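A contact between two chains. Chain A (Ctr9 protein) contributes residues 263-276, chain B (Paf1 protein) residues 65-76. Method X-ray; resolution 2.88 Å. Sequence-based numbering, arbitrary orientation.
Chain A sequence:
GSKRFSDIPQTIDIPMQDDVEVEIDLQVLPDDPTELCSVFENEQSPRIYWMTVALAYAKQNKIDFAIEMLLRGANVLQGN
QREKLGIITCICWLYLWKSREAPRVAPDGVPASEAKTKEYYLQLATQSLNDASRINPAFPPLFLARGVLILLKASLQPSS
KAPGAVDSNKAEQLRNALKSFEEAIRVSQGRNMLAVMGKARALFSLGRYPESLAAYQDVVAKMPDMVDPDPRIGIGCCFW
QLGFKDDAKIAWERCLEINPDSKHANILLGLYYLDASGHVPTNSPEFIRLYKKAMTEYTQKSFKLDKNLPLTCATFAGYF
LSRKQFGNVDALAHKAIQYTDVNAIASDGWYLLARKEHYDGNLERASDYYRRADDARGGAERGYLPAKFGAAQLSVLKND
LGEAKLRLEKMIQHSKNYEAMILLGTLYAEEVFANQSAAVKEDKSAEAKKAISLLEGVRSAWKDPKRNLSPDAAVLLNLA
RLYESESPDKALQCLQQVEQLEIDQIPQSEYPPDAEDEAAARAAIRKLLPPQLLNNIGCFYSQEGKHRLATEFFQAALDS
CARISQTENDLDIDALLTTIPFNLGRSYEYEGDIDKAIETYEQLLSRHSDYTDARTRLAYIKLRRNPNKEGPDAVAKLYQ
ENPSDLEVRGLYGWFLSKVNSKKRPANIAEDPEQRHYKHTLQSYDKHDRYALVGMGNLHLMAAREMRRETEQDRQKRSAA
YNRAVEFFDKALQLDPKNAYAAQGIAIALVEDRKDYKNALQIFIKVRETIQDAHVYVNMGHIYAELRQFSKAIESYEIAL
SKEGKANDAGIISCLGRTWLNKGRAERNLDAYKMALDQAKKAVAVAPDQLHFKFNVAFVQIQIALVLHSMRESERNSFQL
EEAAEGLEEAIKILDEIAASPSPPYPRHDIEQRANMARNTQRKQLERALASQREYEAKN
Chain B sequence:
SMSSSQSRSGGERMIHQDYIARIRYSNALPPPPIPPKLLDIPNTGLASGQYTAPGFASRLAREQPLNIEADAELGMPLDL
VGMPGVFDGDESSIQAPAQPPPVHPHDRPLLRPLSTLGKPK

Chain A 263-276: KHANILLGLYYLDA
Chain B 65-76: PLNIEADAELGM

The apolar centre of the contact is a ladder of leucines on a Ctr9 helix, A:263-276, packed against an irregular Paf1 segment, B:65-76, that runs antiparallel to it. Three CA pairings fix the register: A:Asp275 CA to B:Leu66 CA is 7.3 Å, A:Leu268 CA to B:Ile68 CA is 6.7 Å, and A:His264 CA to B:Gly75 CA is 6.0 Å. The helix is built by i to i+4 bonds such as A:Asp275 N to A:Leu271 O, 3.0 Å.

A:Leu271 (chi1 m, chi2 t) points toward Paf1. Its CD1 lies 4.1 Å from B:Ile68 CG2, and its CB lies 3.9 Å from B:Leu66 CD1. B:Leu66, extended at phi/psi -80/141 and also m,t, loses 84 Å² to the helix; its CD1 reaches A:Leu274 CD2 (3.9 Å; A:Leu274 is t,p) and approaches A:Leu271 O to 3.3 Å. The CA-to-CB bond of A:Leu268 (m,t) points sideways to the Paf1 stretch, but the end of the chain comes nearer, placing A:Leu268 CD2 4.2 Å from B:Ile68 CB (p,t; -117/15). Branched aliphatic chains suit these places: each apolar side-chain pair has a methyl on at least one side.

Next to this strip, Paf1 braces itself: B:Asn67 (chi1 t, chi2 43°; -81/131) accepts from B:Glu69 N at OD1 (3.1 Å) and donates from ND2 to B:Glu69 O (3.2 Å).

At the far end, buried A:His264 (chi1 m, chi2 81°) gives up 75 Å². B:Gly75 CA sits over one ring face, 3.6 Å from the centroid and 26° off the normal, a CH-pi contact; B:Ala70 CB meets the ring edge, 3.7 Å from A:His264 CD2. The type I' turn B:Glu73-B:Met76 delivers this glycine at 84/-5, where a CB would fall 2.9 Å from A:His264 CD2. The polar edge is B:Asp71 (chi1 m), whose OD2 lies 3.5 Å from A:His264 NE2. No clear hydrogen bond crosses the 405 Å² contact.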

# COMPACT_ATOMS: atom_id res chain seq x y z
N LYS A 263 27.09 -21.41 -32.62
CA LYS A 263 26.86 -21.34 -31.18
C LYS A 263 26.11 -20.10 -30.65
O LYS A 263 25.54 -20.16 -29.56
CB LYS A 263 28.19 -21.47 -30.44
CG LYS A 263 29.11 -20.28 -30.61
CD LYS A 263 30.42 -20.50 -29.86
CE LYS A 263 31.41 -19.37 -30.15
NZ LYS A 263 32.82 -19.71 -29.77
N HIS A 264 26.11 -19.00 -31.40
CA HIS A 264 25.37 -17.79 -30.99
C HIS A 264 23.92 -17.79 -31.52
O HIS A 264 22.99 -17.41 -30.81
CB HIS A 264 26.11 -16.53 -31.43
CG HIS A 264 27.37 -16.26 -30.66
ND1 HIS A 264 28.56 -16.89 -30.95
CD2 HIS A 264 27.63 -15.44 -29.62
CE1 HIS A 264 29.50 -16.46 -30.13
NE2 HIS A 264 28.97 -15.58 -29.31
N ALA A 265 23.71 -18.21 -32.76
CA ALA A 265 22.35 -18.28 -33.32
C ALA A 265 21.45 -19.19 -32.50
O ALA A 265 20.27 -18.91 -32.31
CB ALA A 265 22.37 -18.74 -34.77
N ASN A 266 22.00 -20.30 -32.03
CA ASN A 266 21.24 -21.20 -31.20
C ASN A 266 20.71 -20.50 -29.91
O ASN A 266 19.52 -20.56 -29.61
CB ASN A 266 22.08 -22.43 -30.85
CG ASN A 266 22.23 -23.41 -32.01
OD1 ASN A 266 23.34 -23.66 -32.49
ND2 ASN A 266 21.12 -24.00 -32.46
N ILE A 267 21.60 -19.84 -29.19
CA ILE A 267 21.21 -19.15 -27.97
C ILE A 267 20.11 -18.15 -28.26
O ILE A 267 19.07 -18.14 -27.58
CB ILE A 267 22.39 -18.41 -27.32
CG1 ILE A 267 23.46 -19.39 -26.88
CG2 ILE A 267 21.95 -17.71 -26.05
CD1 ILE A 267 22.93 -20.46 -25.94
N LEU A 268 20.36 -17.33 -29.26
CA LEU A 268 19.47 -16.24 -29.58
C LEU A 268 18.06 -16.76 -29.90
O LEU A 268 17.08 -16.16 -29.48
CB LEU A 268 20.05 -15.44 -30.75
CG LEU A 268 21.35 -14.71 -30.45
CD1 LEU A 268 21.92 -14.04 -31.70
CD2 LEU A 268 21.09 -13.68 -29.38
N LEU A 269 17.99 -17.89 -30.59
CA LEU A 269 16.72 -18.54 -30.90
C LEU A 269 16.06 -19.09 -29.65
O LEU A 269 14.87 -18.85 -29.44
CB LEU A 269 16.93 -19.66 -31.91
CG LEU A 269 15.72 -20.14 -32.72
CD1 LEU A 269 14.97 -19.01 -33.40
CD2 LEU A 269 16.27 -21.08 -33.77
N GLY A 270 16.81 -19.79 -28.81
CA GLY A 270 16.34 -20.13 -27.47
C GLY A 270 15.82 -18.93 -26.67
O GLY A 270 14.87 -19.03 -25.89
N LEU A 271 16.42 -17.76 -26.87
CA LEU A 271 15.96 -16.59 -26.14
C LEU A 271 14.66 -16.09 -26.72
O LEU A 271 13.84 -15.47 -26.02
CB LEU A 271 17.01 -15.48 -26.11
CG LEU A 271 18.30 -15.85 -25.39
CD1 LEU A 271 19.23 -14.68 -25.52
CD2 LEU A 271 18.09 -16.23 -23.93
N TYR A 272 14.49 -16.32 -28.02
CA TYR A 272 13.25 -15.94 -28.70
C TYR A 272 12.11 -16.76 -28.11
O TYR A 272 11.06 -16.22 -27.72
CB TYR A 272 13.34 -16.15 -30.20
CG TYR A 272 11.98 -16.08 -30.84
CD1 TYR A 272 11.45 -14.87 -31.22
CD2 TYR A 272 11.20 -17.22 -31.01
CE1 TYR A 272 10.19 -14.80 -31.78
CE2 TYR A 272 9.94 -17.13 -31.56
CZ TYR A 272 9.44 -15.92 -31.92
OH TYR A 272 8.20 -15.80 -32.47
N TYR A 273 12.34 -18.06 -28.04
CA TYR A 273 11.33 -18.97 -27.54
C TYR A 273 11.09 -18.72 -26.07
O TYR A 273 9.97 -18.85 -25.64
CB TYR A 273 11.73 -20.43 -27.78
CG TYR A 273 11.52 -20.86 -29.20
CD1 TYR A 273 10.24 -21.05 -29.72
CD2 TYR A 273 12.59 -21.04 -30.04
CE1 TYR A 273 10.06 -21.43 -31.03
CE2 TYR A 273 12.42 -21.40 -31.35
CZ TYR A 273 11.16 -21.60 -31.84
OH TYR A 273 11.00 -21.98 -33.15
N LEU A 274 12.13 -18.38 -25.31
CA LEU A 274 11.98 -18.05 -23.89
C LEU A 274 11.03 -16.84 -23.72
O LEU A 274 10.05 -16.91 -23.01
CB LEU A 274 13.34 -17.75 -23.25
CG LEU A 274 13.43 -17.56 -21.72
CD1 LEU A 274 12.86 -18.73 -20.95
CD2 LEU A 274 14.88 -17.36 -21.26
N ASP A 275 11.33 -15.76 -24.41
CA ASP A 275 10.47 -14.58 -24.40
C ASP A 275 9.00 -14.98 -24.73
O ASP A 275 8.06 -14.59 -24.01
CB ASP A 275 11.05 -13.59 -25.40
CG ASP A 275 10.25 -12.33 -25.52
OD1 ASP A 275 10.27 -11.46 -24.60
OD2 ASP A 275 9.64 -12.19 -26.60
N ALA A 276 8.84 -15.76 -25.82
CA ALA A 276 7.54 -16.30 -26.25
C ALA A 276 6.83 -17.11 -25.16
O ALA A 276 5.62 -17.02 -25.02
CB ALA A 276 7.71 -17.16 -27.50
N PRO B 65 12.94 -7.85 -19.30
CA PRO B 65 13.47 -8.01 -20.66
C PRO B 65 14.72 -8.86 -20.68
O PRO B 65 15.56 -8.75 -19.78
CB PRO B 65 13.80 -6.58 -21.08
CG PRO B 65 12.83 -5.75 -20.32
CD PRO B 65 12.72 -6.43 -18.97
N LEU B 66 14.81 -9.73 -21.69
CA LEU B 66 16.01 -10.52 -21.89
C LEU B 66 17.05 -9.68 -22.58
O LEU B 66 16.73 -8.91 -23.50
CB LEU B 66 15.75 -11.73 -22.76
CG LEU B 66 14.93 -12.86 -22.16
CD1 LEU B 66 14.83 -13.94 -23.21
CD2 LEU B 66 15.59 -13.41 -20.92
N ASN B 67 18.28 -9.89 -22.13
CA ASN B 67 19.46 -9.36 -22.77
C ASN B 67 19.78 -10.26 -23.90
O ASN B 67 19.82 -11.46 -23.71
CB ASN B 67 20.61 -9.40 -21.80
CG ASN B 67 21.93 -9.05 -22.44
OD1 ASN B 67 22.00 -8.12 -23.20
ND2 ASN B 67 22.97 -9.77 -22.10
N ILE B 68 20.02 -9.72 -25.08
CA ILE B 68 20.40 -10.56 -26.22
C ILE B 68 21.79 -10.23 -26.70
O ILE B 68 22.16 -10.60 -27.78
CB ILE B 68 19.43 -10.39 -27.39
CG1 ILE B 68 19.26 -8.89 -27.71
CG2 ILE B 68 18.09 -11.02 -27.02
CD1 ILE B 68 18.83 -8.66 -29.12
N GLU B 69 22.55 -9.50 -25.90
CA GLU B 69 23.88 -9.08 -26.25
C GLU B 69 24.89 -10.05 -25.68
O GLU B 69 25.16 -10.06 -24.48
CB GLU B 69 24.09 -7.71 -25.67
CG GLU B 69 25.36 -7.02 -26.06
CD GLU B 69 25.34 -5.58 -25.62
OE1 GLU B 69 24.26 -4.96 -25.69
OE2 GLU B 69 26.40 -5.09 -25.20
N ALA B 70 25.43 -10.90 -26.53
CA ALA B 70 26.31 -11.96 -26.07
C ALA B 70 27.69 -11.44 -25.70
O ALA B 70 28.27 -11.91 -24.73
CB ALA B 70 26.43 -13.01 -27.16
N ASP B 71 28.19 -10.48 -26.48
CA ASP B 71 29.59 -10.05 -26.50
C ASP B 71 29.70 -8.54 -26.74
O ASP B 71 28.73 -7.84 -27.10
CB ASP B 71 30.33 -10.70 -27.67
CG ASP B 71 30.51 -12.19 -27.54
OD1 ASP B 71 30.33 -12.80 -26.46
OD2 ASP B 71 30.86 -12.78 -28.57
N ALA B 72 30.91 -8.04 -26.61
CA ALA B 72 31.25 -6.72 -27.10
C ALA B 72 31.09 -6.61 -28.63
O ALA B 72 30.83 -5.54 -29.16
CB ALA B 72 32.69 -6.41 -26.75
N GLU B 73 31.35 -7.72 -29.32
CA GLU B 73 31.24 -7.82 -30.77
C GLU B 73 29.89 -8.38 -31.17
O GLU B 73 29.61 -8.57 -32.37
CB GLU B 73 32.33 -8.74 -31.32
CG GLU B 73 33.68 -8.06 -31.47
CD GLU B 73 34.84 -9.03 -31.43
OE1 GLU B 73 34.75 -10.09 -30.76
OE2 GLU B 73 35.87 -8.75 -32.08
N LEU B 74 29.07 -8.66 -30.17
CA LEU B 74 27.69 -9.07 -30.36
C LEU B 74 27.53 -10.44 -30.99
O LEU B 74 26.56 -10.70 -31.70
CB LEU B 74 26.98 -8.04 -31.23
CG LEU B 74 25.47 -8.05 -31.28
CD1 LEU B 74 24.93 -8.15 -29.87
CD2 LEU B 74 25.01 -6.78 -31.98
N GLY B 75 28.49 -11.32 -30.76
CA GLY B 75 28.41 -12.67 -31.29
C GLY B 75 28.91 -12.80 -32.70
O GLY B 75 28.98 -13.90 -33.23
N MET B 76 29.28 -11.68 -33.34
CA MET B 76 29.90 -11.73 -34.68
C MET B 76 31.32 -11.23 -34.60
O MET B 76 31.58 -10.05 -34.85
CB MET B 76 29.12 -10.87 -35.65
CG MET B 76 27.75 -11.40 -35.92
SD MET B 76 26.60 -10.13 -36.45
CE MET B 76 26.92 -8.72 -35.40